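ABC sugar transporter, periplasmic sugar binding protein (Legionella pneumophila subsp. pneumophila, PDB 3ROT) probably binds a sugar in the periplasm and hands it to an ABC transporter for uptake, as other periplasmic sugar-binding proteins do. Local coordinates at residues Glu146-Gly151 / Ser223-Pro228; Leu124-Ser129 / Val239-Asp244; Val106-Asp111 / Ile255-Leu260; Leu166-Asp171 / Ser177-Tyr182. One frame throughout, in Å; residues are numbered along the deposited sequence.

Contact 1: Glu146-Gly151 / Ser223-Pro228; sequences EKRAYG and SFDKTP. With GOL (glycerol), chain C.
R148 lays its side chain along one face of the F224 ring. The guanidinium is nearly flat on the ring: the planes are 11° apart and the centres 4.4 Å apart. The aliphatic part joins in, with R148 CD over the ring face, 3.6 Å from the centroid of F224. The CH-pi contact at CD continues into a flat stack of the guanidinium on the ring. The two side chains run past each other in opposite directions, one from helix 143-158 and one from the end of strand 220-224. The chain of R148 is extended from CG to NE (chi2 176°, chi3 -160°), and this carries the guanidinium along the ring to the region of D225.

A bound glycerol, probably from the crystallisation liquor, bridges R148 and D225. R148 NH1 donates to glycerol O3 at 2.7 Å, and that oxygen lies in the guanidinium plane at its edge. R148 NH2 adds weak bonds to O3 and to O2. Glycerol O3 in turn donates to D225 OD2 at 2.7 Å. The two charged groups do not meet directly: R148 NH1 and D225 OD2 are 4.5 Å apart, too far for a salt bridge.

R148 NH1 also bonds to L195 O, and D225 OD1 to Q245 NE2. D93, H142 and H11 bind the same glycerol. The site is thus lined by polar side chains with an aromatic-backed arginine, consistent with the sugar pocket of this family. One hydroxyl bridges a donor and an acceptor of opposite charge, and a sugar hydroxyl could probably be held in the same way.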
loop_
_atom_site.group_PDB
_atom_site.type_symbol
_atom_site.label_atom_id
_atom_site.label_comp_id
_atom_site.label_asym_id
_atom_site.label_seq_id
_atom_site.Cartn_x
_atom_site.Cartn_y
_atom_site.Cartn_z
ATOM N N GLU A 146 -2.824 20.795 0.744
ATOM C CA GLU A 146 -2.229 22.110 1.018
ATOM C C GLU A 146 -3.117 22.835 2.032
ATOM O O GLU A 146 -2.623 23.487 2.955
ATOM C CB GLU A 146 -2.116 22.955 -0.261
ATOM C CG GLU A 146 -1.422 22.250 -1.410
ATOM C CD GLU A 146 -1.190 23.145 -2.621
ATOM O OE1 GLU A 146 -2.080 23.963 -2.957
ATOM O OE2 GLU A 146 -0.116 23.011 -3.252
ATOM N N LYS A 147 -4.430 22.715 1.866
ATOM C CA LYS A 147 -5.367 23.353 2.787
ATOM C C LYS A 147 -5.230 22.761 4.189
ATOM O O LYS A 147 -5.300 23.491 5.184
ATOM C CB LYS A 147 -6.808 23.190 2.293
ATOM C CG LYS A 147 -7.134 23.991 1.038
ATOM C CD LYS A 147 -7.008 25.478 1.301
ATOM C CE LYS A 147 -7.440 26.305 0.093
ATOM N NZ LYS A 147 -7.342 27.774 0.369
ATOM N N ARG A 148 -5.038 21.445 4.270
ATOM C CA ARG A 148 -4.865 20.784 5.569
ATOM C C ARG A 148 -3.636 21.312 6.289
ATOM O O ARG A 148 -3.697 21.690 7.461
ATOM C CB ARG A 148 -4.699 19.276 5.407
ATOM C CG ARG A 148 -5.982 18.546 5.179
ATOM C CD ARG A 148 -5.742 17.072 4.925
ATOM N NE ARG A 148 -6.910 16.528 4.253
ATOM C CZ ARG A 148 -7.100 15.250 3.971
ATOM N NH1 ARG A 148 -6.190 14.341 4.300
ATOM N NH2 ARG A 148 -8.211 14.893 3.356
ATOM N N ALA A 149 -2.515 21.309 5.575
ATOM C CA ALA A 149 -1.253 21.788 6.119
ATOM C C ALA A 149 -1.405 23.231 6.594
ATOM O O ALA A 149 -0.979 23.573 7.697
ATOM C CB ALA A 149 -0.166 21.702 5.061
ATOM N N TYR A 150 -2.014 24.069 5.759
ATOM C CA TYR A 150 -2.208 25.470 6.108
ATOM C C TYR A 150 -3.023 25.595 7.385
ATOM O O TYR A 150 -2.684 26.374 8.275
ATOM C CB TYR A 150 -2.922 26.230 4.991
ATOM C CG TYR A 150 -2.947 27.725 5.238
ATOM C CD1 TYR A 150 -1.833 28.521 4.956
ATOM C CD2 TYR A 150 -4.067 28.336 5.794
ATOM C CE1 TYR A 150 -1.841 29.893 5.224
ATOM C CE2 TYR A 150 -4.087 29.700 6.069
ATOM C CZ TYR A 150 -2.974 30.474 5.783
ATOM O OH TYR A 150 -3.001 31.823 6.064
ATOM N N GLY A 151 -4.109 24.835 7.465
ATOM C CA GLY A 151 -4.936 24.882 8.653
ATOM C C GLY A 151 -4.163 24.486 9.899
ATOM O O GLY A 151 -4.323 25.081 10.961
ATOM N N SER A 223 -3.060 12.227 12.535
ATOM C CA SER A 223 -3.248 11.919 11.128
ATOM C C SER A 223 -4.676 12.116 10.608
ATOM O O SER A 223 -5.562 12.604 11.319
ATOM C CB SER A 223 -2.793 10.472 10.867
ATOM O OG SER A 223 -2.640 10.222 9.484
ATOM N N PHE A 224 -4.868 11.724 9.354
ATOM C CA PHE A 224 -6.160 11.798 8.685
ATOM C C PHE A 224 -6.511 10.411 8.165
ATOM O O PHE A 224 -5.649 9.696 7.660
ATOM C CB PHE A 224 -6.095 12.753 7.492
ATOM C CG PHE A 224 -6.083 14.207 7.870
ATOM C CD1 PHE A 224 -7.225 14.986 7.717
ATOM C CD2 PHE A 224 -4.934 14.798 8.379
ATOM C CE1 PHE A 224 -7.226 16.335 8.066
ATOM C CE2 PHE A 224 -4.926 16.146 8.730
ATOM C CZ PHE A 224 -6.081 16.915 8.571
ATOM N N ASP A 225 -7.781 10.047 8.304
ATOM C CA ASP A 225 -8.316 8.781 7.811
ATOM C C ASP A 225 -8.031 7.586 8.690
ATOM O O ASP A 225 -6.877 7.190 8.868
ATOM C CB ASP A 225 -7.808 8.507 6.397
ATOM C CG ASP A 225 -7.938 9.720 5.490
ATOM O OD1 ASP A 225 -8.956 10.439 5.597
ATOM O OD2 ASP A 225 -7.025 9.945 4.669
ATOM N N LYS A 226 -9.103 7.000 9.217
ATOM C CA LYS A 226 -8.990 5.846 10.092
ATOM C C LYS A 226 -8.934 4.533 9.313
ATOM O O LYS A 226 -9.900 3.776 9.284
ATOM C CB LYS A 226 -10.160 5.814 11.082
ATOM C CG LYS A 226 -10.152 6.958 12.096
ATOM C CD LYS A 226 -11.267 6.811 13.126
ATOM C CE LYS A 226 -11.213 7.934 14.156
ATOM N NZ LYS A 226 -12.277 7.819 15.196
ATOM N N THR A 227 -7.798 4.282 8.672
ATOM C CA THR A 227 -7.586 3.052 7.912
ATOM C C THR A 227 -7.291 1.954 8.941
ATOM O O THR A 227 -6.995 2.253 10.099
ATOM C CB THR A 227 -6.367 3.180 6.976
ATOM O OG1 THR A 227 -5.194 3.410 7.762
ATOM C CG2 THR A 227 -6.548 4.337 6.002
ATOM N N PRO A 228 -7.375 0.675 8.535
ATOM C CA PRO A 228 -7.111 -0.445 9.443
ATOM C C PRO A 228 -5.814 -0.301 10.232
ATOM O O PRO A 228 -5.795 -0.474 11.449
ATOM C CB PRO A 228 -7.093 -1.646 8.501
ATOM C CG PRO A 228 -8.174 -1.270 7.518
ATOM C CD PRO A 228 -7.866 0.188 7.229
HETATM C C1 GOL C . -6.833 12.128 -0.501
HETATM O O1 GOL C . -7.318 13.012 -1.480
HETATM C C2 GOL C . -7.772 12.031 0.713
HETATM O O2 GOL C . -8.210 13.308 1.139
HETATM C C3 GOL C . -7.050 11.297 1.839
HETATM O O3 GOL C . -7.037 12.063 3.017
#

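Contact 2: Leu124-Ser129 / Val239-Asp244; sequences LELTPS and VNYVMD
L126 reaches from the last turn of helix 112-126 to the chain entering strand 241-243. Its CB lies 4.2 Å from N240 ND2, so the base of the side chain sits beside the amide. With chi1 at -59° and chi2 at -178°, the branch carries CD1 on to the backbone of the other segment. There L126 CD1 is 4.0 Å from N240 O. The same methyl is 4.0 Å from Y241 CB, an apolar contact made at the root of the tyrosine. The side chains of L126 and Y241 cross at about a right angle.

T127, the first residue to leave the helical conformation, stands next to this leucine. Its OG1 is 3.7 Å from N240 ND2, too long for a hydrogen bond. Both atoms find a partner in Y222 OH instead, and N240 ND2 also donates to Q220 OE1. The tyrosine hydroxyl therefore links the two polar groups that fail to bond directly. Beyond the leucine, the Y241 ring has a cation-pi partner in K122, one turn back on helix 112-126.

The contact is partly buried: L126 is exposed, while T127 is covered. Here the C-terminal end of a helix packs on the start of strand 241-243, outermost in the five-stranded parallel sheet of this chain, as in the layered alpha/beta domains of periplasmic binding proteins.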
loop_
_atom_site.group_PDB
_atom_site.type_symbol
_atom_site.label_atom_id
_atom_site.label_comp_id
_atom_site.label_asym_id
_atom_site.label_seq_id
_atom_site.Cartn_x
_atom_site.Cartn_y
_atom_site.Cartn_z
ATOM N N LEU A 124 -2.740 20.085 20.236
ATOM C CA LEU A 124 -2.252 20.983 21.276
ATOM C C LEU A 124 -2.933 20.689 22.603
ATOM O O LEU A 124 -2.376 20.952 23.665
ATOM C CB LEU A 124 -2.470 22.444 20.877
ATOM C CG LEU A 124 -1.702 22.876 19.626
ATOM C CD1 LEU A 124 -1.797 24.378 19.469
ATOM C CD2 LEU A 124 -0.244 22.462 19.740
ATOM N N GLU A 125 -4.136 20.133 22.536
ATOM C CA GLU A 125 -4.880 19.774 23.737
ATOM C C GLU A 125 -4.301 18.480 24.309
ATOM O O GLU A 125 -3.988 18.389 25.497
ATOM C CB GLU A 125 -6.358 19.557 23.406
ATOM C CG GLU A 125 -7.214 19.195 24.601
ATOM C CD GLU A 125 -8.577 18.645 24.206
ATOM O OE1 GLU A 125 -9.200 19.203 23.278
ATOM O OE2 GLU A 125 -9.029 17.658 24.831
ATOM N N LEU A 126 -4.158 17.479 23.447
ATOM C CA LEU A 126 -3.642 16.185 23.856
ATOM C C LEU A 126 -2.135 16.161 24.090
ATOM O O LEU A 126 -1.640 15.308 24.821
ATOM C CB LEU A 126 -4.026 15.125 22.816
ATOM C CG LEU A 126 -5.536 14.980 22.586
ATOM C CD1 LEU A 126 -5.793 13.861 21.583
ATOM C CD2 LEU A 126 -6.238 14.680 23.902
ATOM N N THR A 127 -1.411 17.093 23.474
ATOM C CA THR A 127 0.039 17.164 23.629
ATOM C C THR A 127 0.463 18.553 24.139
ATOM O O THR A 127 1.042 19.353 23.397
ATOM C CB THR A 127 0.754 16.853 22.288
ATOM O OG1 THR A 127 0.380 15.538 21.836
ATOM C CG2 THR A 127 2.265 16.901 22.462
ATOM N N PRO A 128 0.163 18.854 25.414
ATOM C CA PRO A 128 0.488 20.130 26.072
ATOM C C PRO A 128 1.982 20.435 26.067
ATOM O O PRO A 128 2.388 21.595 26.046
ATOM C CB PRO A 128 -0.037 19.932 27.493
ATOM C CG PRO A 128 -1.171 18.995 27.306
ATOM C CD PRO A 128 -0.606 17.990 26.328
ATOM N N SER A 129 2.794 19.385 26.092
ATOM C CA SER A 129 4.245 19.528 26.100
ATOM C C SER A 129 4.817 19.871 24.721
ATOM O O SER A 129 6.033 19.895 24.541
ATOM C CB SER A 129 4.883 18.231 26.604
ATOM O OG SER A 129 4.607 17.154 25.715
ATOM N N VAL A 239 -0.470 6.586 18.057
ATOM C CA VAL A 239 -1.103 7.695 17.331
ATOM C C VAL A 239 -2.188 8.210 18.281
ATOM O O VAL A 239 -2.988 7.427 18.790
ATOM C CB VAL A 239 -1.749 7.210 16.000
ATOM C CG1 VAL A 239 -2.658 8.296 15.421
ATOM C CG2 VAL A 239 -0.656 6.857 14.989
ATOM N N ASN A 240 -2.200 9.520 18.517
ATOM C CA ASN A 240 -3.139 10.150 19.451
ATOM C C ASN A 240 -4.554 10.472 18.981
ATOM O O ASN A 240 -5.520 10.273 19.726
ATOM C CB ASN A 240 -2.529 11.448 19.997
ATOM C CG ASN A 240 -1.483 11.205 21.057
ATOM O OD1 ASN A 240 -0.932 10.113 21.169
ATOM N ND2 ASN A 240 -1.190 12.235 21.837
ATOM N N TYR A 241 -4.671 10.999 17.766
ATOM C CA TYR A 241 -5.963 11.399 17.240
ATOM C C TYR A 241 -5.935 11.423 15.722
ATOM O O TYR A 241 -4.962 11.869 15.112
ATOM C CB TYR A 241 -6.305 12.795 17.757
ATOM C CG TYR A 241 -7.751 13.174 17.619
ATOM C CD1 TYR A 241 -8.689 12.763 18.562
ATOM C CD2 TYR A 241 -8.187 13.948 16.547
ATOM C CE1 TYR A 241 -10.027 13.115 18.445
ATOM C CE2 TYR A 241 -9.528 14.307 16.421
ATOM C CZ TYR A 241 -10.437 13.887 17.377
ATOM O OH TYR A 241 -11.755 14.270 17.285
ATOM N N VAL A 242 -7.017 10.962 15.112
ATOM C CA VAL A 242 -7.102 10.922 13.658
ATOM C C VAL A 242 -8.423 11.486 13.161
ATOM O O VAL A 242 -9.487 11.118 13.656
ATOM C CB VAL A 242 -6.967 9.476 13.147
ATOM C CG1 VAL A 242 -7.092 9.442 11.643
ATOM C CG2 VAL A 242 -5.619 8.893 13.591
HETATM N N MSE A 243 -8.336 12.383 12.186
HETATM C CA MSE A 243 -9.511 12.998 11.598
HETATM C C MSE A 243 -10.215 12.000 10.686
HETATM O O MSE A 243 -9.579 11.340 9.869
HETATM C CB MSE A 243 -9.114 14.227 10.777
HETATM C CG MSE A 243 -8.427 15.326 11.581
HETATM SE SE MSE A 243 -9.548 15.917 13.006
HETATM C CE MSE A 243 -10.809 16.952 11.980
ATOM N N ASP A 244 -11.527 11.893 10.823
ATOM C CA ASP A 244 -12.278 10.981 9.974
ATOM C C ASP A 244 -13.194 11.762 9.033
ATOM O O ASP A 244 -14.045 12.520 9.488
ATOM C CB ASP A 244 -13.106 10.019 10.834
ATOM C CG ASP A 244 -13.900 9.035 9.997
ATOM O OD1 ASP A 244 -13.437 8.673 8.899
ATOM O OD2 ASP A 244 -14.981 8.611 10.439
#

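Contact 3: Val106-Asp111 / Ile255-Leu260; sequences VFLGSD and ITQLVL
Q257 has chi1 at -64° and a bend at chi2 (-147°), and these torsions bring its amide to the branch of L108. On the opposing strand, L108 has chi1 at -73°, which sets CG beside the backbone N, on the side of helix 247-264, and the turn at chi2 brings both methyls near NE2. The meeting is between an amide nitrogen and a forked hydrocarbon. Q257 NE2 is 3.8 Å from L108 CD1. It is 4.0 Å from L108 CD2 and 4.1 Å from L108 CG, so the nitrogen faces the whole fork and not a single methyl. The two side chains approach at a slant. V106, two residues earlier on the same side of the chain, adds a looser touch: its CG2 is 4.4 Å from Q257 NE2.

No hydrogen bond joins the two segments. The nitrogen is satisfied elsewhere, because Q257 NE2 donates to V269 O. That carbonyl comes just before strand 271-272, the edge neighbour of strand 107-109 in the six-stranded parallel sheet. Q257 also packs on I271 and P268, and L108 on I271 and I90. On the far side of the helix, I255 packs on A25 and A28 of helix 16-32.

The contact thus joins helix 247-264 to one face of the six-stranded sheet, in the lobe that does not hold the five-stranded sheet. It is buried and small, with 90 Å² covered in all. The amide nitrogen lies against hydrocarbon here, and its bond to V269 O satisfies it. Between the two segments themselves, only van der Waals contact remains.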
loop_
_atom_site.group_PDB
_atom_site.type_symbol
_atom_site.label_atom_id
_atom_site.label_comp_id
_atom_site.label_asym_id
_atom_site.label_seq_id
_atom_site.Cartn_x
_atom_site.Cartn_y
_atom_site.Cartn_z
ATOM N N VAL A 106 -21.949 20.065 -7.111
ATOM C CA VAL A 106 -21.773 20.163 -5.666
ATOM C C VAL A 106 -20.548 19.384 -5.212
ATOM O O VAL A 106 -19.959 18.628 -5.986
ATOM C CB VAL A 106 -23.006 19.626 -4.925
ATOM C CG1 VAL A 106 -24.219 20.502 -5.247
ATOM C CG2 VAL A 106 -23.270 18.181 -5.345
ATOM N N PHE A 107 -20.182 19.576 -3.952
ATOM C CA PHE A 107 -19.021 18.918 -3.370
ATOM C C PHE A 107 -19.380 18.131 -2.115
ATOM O O PHE A 107 -20.005 18.663 -1.194
ATOM C CB PHE A 107 -17.963 19.970 -3.016
ATOM C CG PHE A 107 -16.799 19.427 -2.232
ATOM C CD1 PHE A 107 -15.904 18.537 -2.812
ATOM C CD2 PHE A 107 -16.584 19.833 -0.921
ATOM C CE1 PHE A 107 -14.808 18.062 -2.099
ATOM C CE2 PHE A 107 -15.490 19.362 -0.194
ATOM C CZ PHE A 107 -14.599 18.473 -0.789
ATOM N N LEU A 108 -18.977 16.867 -2.097
ATOM C CA LEU A 108 -19.177 15.990 -0.952
ATOM C C LEU A 108 -17.787 15.650 -0.431
ATOM O O LEU A 108 -16.978 15.068 -1.142
ATOM C CB LEU A 108 -19.880 14.694 -1.338
ATOM C CG LEU A 108 -21.370 14.767 -1.664
ATOM C CD1 LEU A 108 -21.554 14.917 -3.156
ATOM C CD2 LEU A 108 -22.055 13.493 -1.169
ATOM N N GLY A 109 -17.521 16.022 0.809
ATOM C CA GLY A 109 -16.226 15.752 1.407
ATOM C C GLY A 109 -16.119 16.646 2.613
ATOM O O GLY A 109 -17.122 17.203 3.067
ATOM N N SER A 110 -14.919 16.797 3.149
ATOM C CA SER A 110 -14.770 17.670 4.297
ATOM C C SER A 110 -14.139 18.988 3.882
ATOM O O SER A 110 -13.648 19.133 2.762
ATOM C CB SER A 110 -13.936 16.984 5.389
ATOM O OG SER A 110 -12.734 16.453 4.872
ATOM N N ASP A 111 -14.199 19.959 4.785
ATOM C CA ASP A 111 -13.615 21.273 4.560
ATOM C C ASP A 111 -12.169 21.096 5.028
ATOM O O ASP A 111 -11.882 21.167 6.217
ATOM C CB ASP A 111 -14.338 22.300 5.426
ATOM C CG ASP A 111 -13.731 23.687 5.321
ATOM O OD1 ASP A 111 -12.502 23.794 5.115
ATOM O OD2 ASP A 111 -14.486 24.671 5.468
ATOM N N ILE A 255 -23.049 8.940 -5.138
ATOM C CA ILE A 255 -23.746 8.190 -6.189
ATOM C C ILE A 255 -25.258 8.361 -6.019
ATOM O O ILE A 255 -25.999 8.499 -7.005
ATOM C CB ILE A 255 -23.393 6.669 -6.146
ATOM C CG1 ILE A 255 -21.925 6.458 -6.542
ATOM C CG2 ILE A 255 -24.302 5.883 -7.087
ATOM C CD1 ILE A 255 -21.546 7.109 -7.866
ATOM N N THR A 256 -25.707 8.366 -4.765
ATOM C CA THR A 256 -27.126 8.525 -4.461
ATOM C C THR A 256 -27.676 9.831 -5.025
ATOM O O THR A 256 -28.753 9.851 -5.617
ATOM C CB THR A 256 -27.385 8.476 -2.927
ATOM O OG1 THR A 256 -27.074 7.171 -2.435
ATOM C CG2 THR A 256 -28.851 8.791 -2.600
ATOM N N GLN A 257 -26.942 10.924 -4.858
ATOM C CA GLN A 257 -27.418 12.204 -5.374
ATOM C C GLN A 257 -27.434 12.245 -6.896
ATOM O O GLN A 257 -28.355 12.808 -7.496
ATOM C CB GLN A 257 -26.566 13.368 -4.852
ATOM C CG GLN A 257 -26.637 13.575 -3.343
ATOM C CD GLN A 257 -26.501 15.036 -2.947
ATOM O OE1 GLN A 257 -27.463 15.805 -3.016
ATOM N NE2 GLN A 257 -25.298 15.429 -2.544
ATOM N N LEU A 258 -26.415 11.662 -7.523
ATOM C CA LEU A 258 -26.357 11.659 -8.973
ATOM C C LEU A 258 -27.581 10.949 -9.521
ATOM O O LEU A 258 -28.167 11.395 -10.502
ATOM C CB LEU A 258 -25.077 10.971 -9.472
ATOM C CG LEU A 258 -23.784 11.792 -9.427
ATOM C CD1 LEU A 258 -22.606 10.917 -9.817
ATOM C CD2 LEU A 258 -23.902 12.988 -10.366
ATOM N N VAL A 259 -27.974 9.856 -8.870
ATOM C CA VAL A 259 -29.130 9.077 -9.300
ATOM C C VAL A 259 -30.451 9.800 -9.040
ATOM O O VAL A 259 -31.288 9.890 -9.938
ATOM C CB VAL A 259 -29.166 7.692 -8.607
ATOM C CG1 VAL A 259 -30.461 6.950 -8.969
ATOM C CG2 VAL A 259 -27.953 6.871 -9.028
ATOM N N LEU A 260 -30.633 10.315 -7.823
ATOM C CA LEU A 260 -31.855 11.036 -7.466
ATOM C C LEU A 260 -32.055 12.197 -8.431
ATOM O O LEU A 260 -33.176 12.590 -8.743
ATOM C CB LEU A 260 -31.770 11.575 -6.032
ATOM C CG LEU A 260 -31.790 10.559 -4.881
ATOM C CD1 LEU A 260 -31.545 11.276 -3.552
ATOM C CD2 LEU A 260 -33.119 9.832 -4.858
#

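Contact 4: Leu166-Asp171 / Ser177-Tyr182; sequences LDVGTD and SRVKSY
Strand 162-167 ends at D167, and the chain turns through V168-D171 into helix 172-185, with V168 CA and R178 CA 6.5 Å apart. This is the strand-to-helix half of a beta-alpha-beta crossover, the repeating unit of the Rossmann-like domains in this family. G169, with positive phi (69°), lets the chain turn toward the helix. D171 is the N-cap of the helix, and its OD2 accepts from Q174 N.

R178 comes back from the second turn of the helix over the end of the strand. Its chain is extended from CG to NE, which takes the guanidinium along the turn. R178 NH1 donates to D167 O at 2.9 Å with a bent N-H...O angle of 138°. The donor sits above the carbonyl plane. The carboxylate of D167 lies alongside, its plane almost perpendicular to the guanidinium. D167 OD1 is 4.0 Å from R178 NH1, a long salt bridge, and also takes a weak bond from G169 N. The carboxylate thus probably adds a little to both the turn and the hold on the arginine.

Hydrocarbon fills the inner side. V168 CG1 meets V179 CG2 at 4.4 Å, and both valines also pack on L136 of strand 132-137. Y182 is buried, and its CB lies near L166 CD2; its OH is bonded to R132 and its ring stacks with H186. Nearby, D171, S177 and K180 touch the second subunit, another copy of the protein. L166 comes from the strand with CG anti to its N (chi1 176°), and its CD2 rests 3.7 Å from R178 O on the helix backbone.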
loop_
_atom_site.group_PDB
_atom_site.type_symbol
_atom_site.label_atom_id
_atom_site.label_comp_id
_atom_site.label_asym_id
_atom_site.label_seq_id
_atom_site.Cartn_x
_atom_site.Cartn_y
_atom_site.Cartn_z
ATOM N N LEU A 166 7.395 18.863 5.603
ATOM C CA LEU A 166 8.335 18.040 4.870
ATOM C C LEU A 166 7.651 17.233 3.769
ATOM O O LEU A 166 6.654 16.552 4.018
ATOM C CB LEU A 166 9.039 17.099 5.849
ATOM C CG LEU A 166 10.013 16.047 5.326
ATOM C CD1 LEU A 166 11.166 16.721 4.591
ATOM C CD2 LEU A 166 10.521 15.220 6.506
ATOM N N ASP A 167 8.186 17.335 2.554
ATOM C CA ASP A 167 7.669 16.594 1.405
ATOM C C ASP A 167 8.294 15.205 1.470
ATOM O O ASP A 167 9.464 15.029 1.133
ATOM C CB ASP A 167 8.071 17.295 0.104
ATOM C CG ASP A 167 7.864 16.427 -1.138
ATOM O OD1 ASP A 167 7.321 15.301 -1.052
ATOM O OD2 ASP A 167 8.252 16.889 -2.228
ATOM N N VAL A 168 7.516 14.220 1.902
ATOM C CA VAL A 168 8.037 12.859 2.028
ATOM C C VAL A 168 7.701 11.933 0.867
ATOM O O VAL A 168 8.239 10.835 0.783
ATOM C CB VAL A 168 7.543 12.194 3.339
ATOM C CG1 VAL A 168 8.072 12.954 4.544
ATOM C CG2 VAL A 168 6.018 12.164 3.367
ATOM N N GLY A 169 6.830 12.371 -0.035
ATOM C CA GLY A 169 6.455 11.521 -1.152
ATOM C C GLY A 169 5.637 10.334 -0.659
ATOM O O GLY A 169 5.102 10.373 0.450
ATOM N N THR A 170 5.535 9.277 -1.463
ATOM C CA THR A 170 4.762 8.106 -1.050
ATOM C C THR A 170 5.575 6.817 -0.916
ATOM O O THR A 170 5.095 5.848 -0.327
ATOM C CB THR A 170 3.567 7.840 -2.000
ATOM O OG1 THR A 170 4.045 7.584 -3.324
ATOM C CG2 THR A 170 2.626 9.036 -2.021
ATOM N N ASP A 171 6.793 6.798 -1.456
ATOM C CA ASP A 171 7.648 5.613 -1.341
ATOM C C ASP A 171 7.973 5.381 0.143
ATOM O O ASP A 171 8.643 6.202 0.778
ATOM C CB ASP A 171 8.950 5.815 -2.119
ATOM C CG ASP A 171 9.868 4.605 -2.046
ATOM O OD1 ASP A 171 9.584 3.596 -2.725
ATOM O OD2 ASP A 171 10.871 4.659 -1.304
ATOM N N SER A 177 13.310 7.489 5.485
ATOM C CA SER A 177 14.611 8.132 5.362
ATOM C C SER A 177 14.562 9.604 5.724
ATOM O O SER A 177 15.286 10.063 6.612
ATOM C CB SER A 177 15.133 7.978 3.939
ATOM O OG SER A 177 15.363 6.613 3.644
ATOM N N ARG A 178 13.687 10.329 5.040
ATOM C CA ARG A 178 13.524 11.756 5.243
ATOM C C ARG A 178 13.078 12.128 6.652
ATOM O O ARG A 178 13.473 13.171 7.172
ATOM C CB ARG A 178 12.559 12.307 4.190
ATOM C CG ARG A 178 13.019 12.021 2.752
ATOM C CD ARG A 178 12.046 12.551 1.707
ATOM N NE ARG A 178 12.485 12.242 0.343
ATOM C CZ ARG A 178 11.786 12.515 -0.758
ATOM N NH1 ARG A 178 10.602 13.108 -0.680
ATOM N NH2 ARG A 178 12.272 12.189 -1.946
ATOM N N VAL A 179 12.269 11.279 7.276
ATOM C CA VAL A 179 11.809 11.537 8.637
ATOM C C VAL A 179 12.959 11.361 9.618
ATOM O O VAL A 179 13.167 12.190 10.500
ATOM C CB VAL A 179 10.664 10.590 9.029
ATOM C CG1 VAL A 179 10.306 10.775 10.500
ATOM C CG2 VAL A 179 9.454 10.864 8.158
ATOM N N LYS A 180 13.706 10.277 9.459
ATOM C CA LYS A 180 14.839 10.008 10.336
ATOM C C LYS A 180 15.878 11.116 10.230
ATOM O O LYS A 180 16.424 11.550 11.238
ATOM C CB LYS A 180 15.456 8.657 9.987
ATOM C CG LYS A 180 14.508 7.507 10.265
ATOM C CD LYS A 180 14.963 6.198 9.648
ATOM C CE LYS A 180 16.204 5.655 10.322
ATOM N NZ LYS A 180 16.511 4.301 9.794
ATOM N N SER A 181 16.139 11.584 9.012
ATOM C CA SER A 181 17.115 12.653 8.812
ATOM C C SER A 181 16.708 13.903 9.576
ATOM O O SER A 181 17.543 14.561 10.195
ATOM C CB SER A 181 17.253 12.997 7.326
ATOM O OG SER A 181 17.770 11.903 6.589
ATOM N N TYR A 182 15.418 14.228 9.534
ATOM C CA TYR A 182 14.914 15.410 10.218
ATOM C C TYR A 182 15.075 15.307 11.732
ATOM O O TYR A 182 15.488 16.267 12.384
ATOM C CB TYR A 182 13.440 15.638 9.883
ATOM C CG TYR A 182 12.927 16.981 10.353
ATOM C CD1 TYR A 182 13.040 18.114 9.545
ATOM C CD2 TYR A 182 12.373 17.131 11.623
ATOM C CE1 TYR A 182 12.615 19.361 9.990
ATOM C CE2 TYR A 182 11.948 18.375 12.078
ATOM C CZ TYR A 182 12.072 19.485 11.258
ATOM O OH TYR A 182 11.660 20.721 11.707
#

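Contacts 1, 2 and 4 all reach the five-stranded parallel sheet; contact 3 belongs to the six-stranded one. Contacts 1 and 2 use neighbouring strands, 220-224 and 241-243, and probable backbone hydrogen bonds join them, D225 N to M243 O and S223 O to M243 N. Contacts 1 and 3 are buried, while contacts 2 and 4 are partly open. Charge and stacking mark contact 1, close to the chain centre at a ligand site. Contact 3 is an amide against hydrocarbon. Contact 4 is local along the chain and alone has a direct hydrogen bond between its segments. Contacts 3 and 4 lie on opposite sides of the centre, about 34 Å apart between centres.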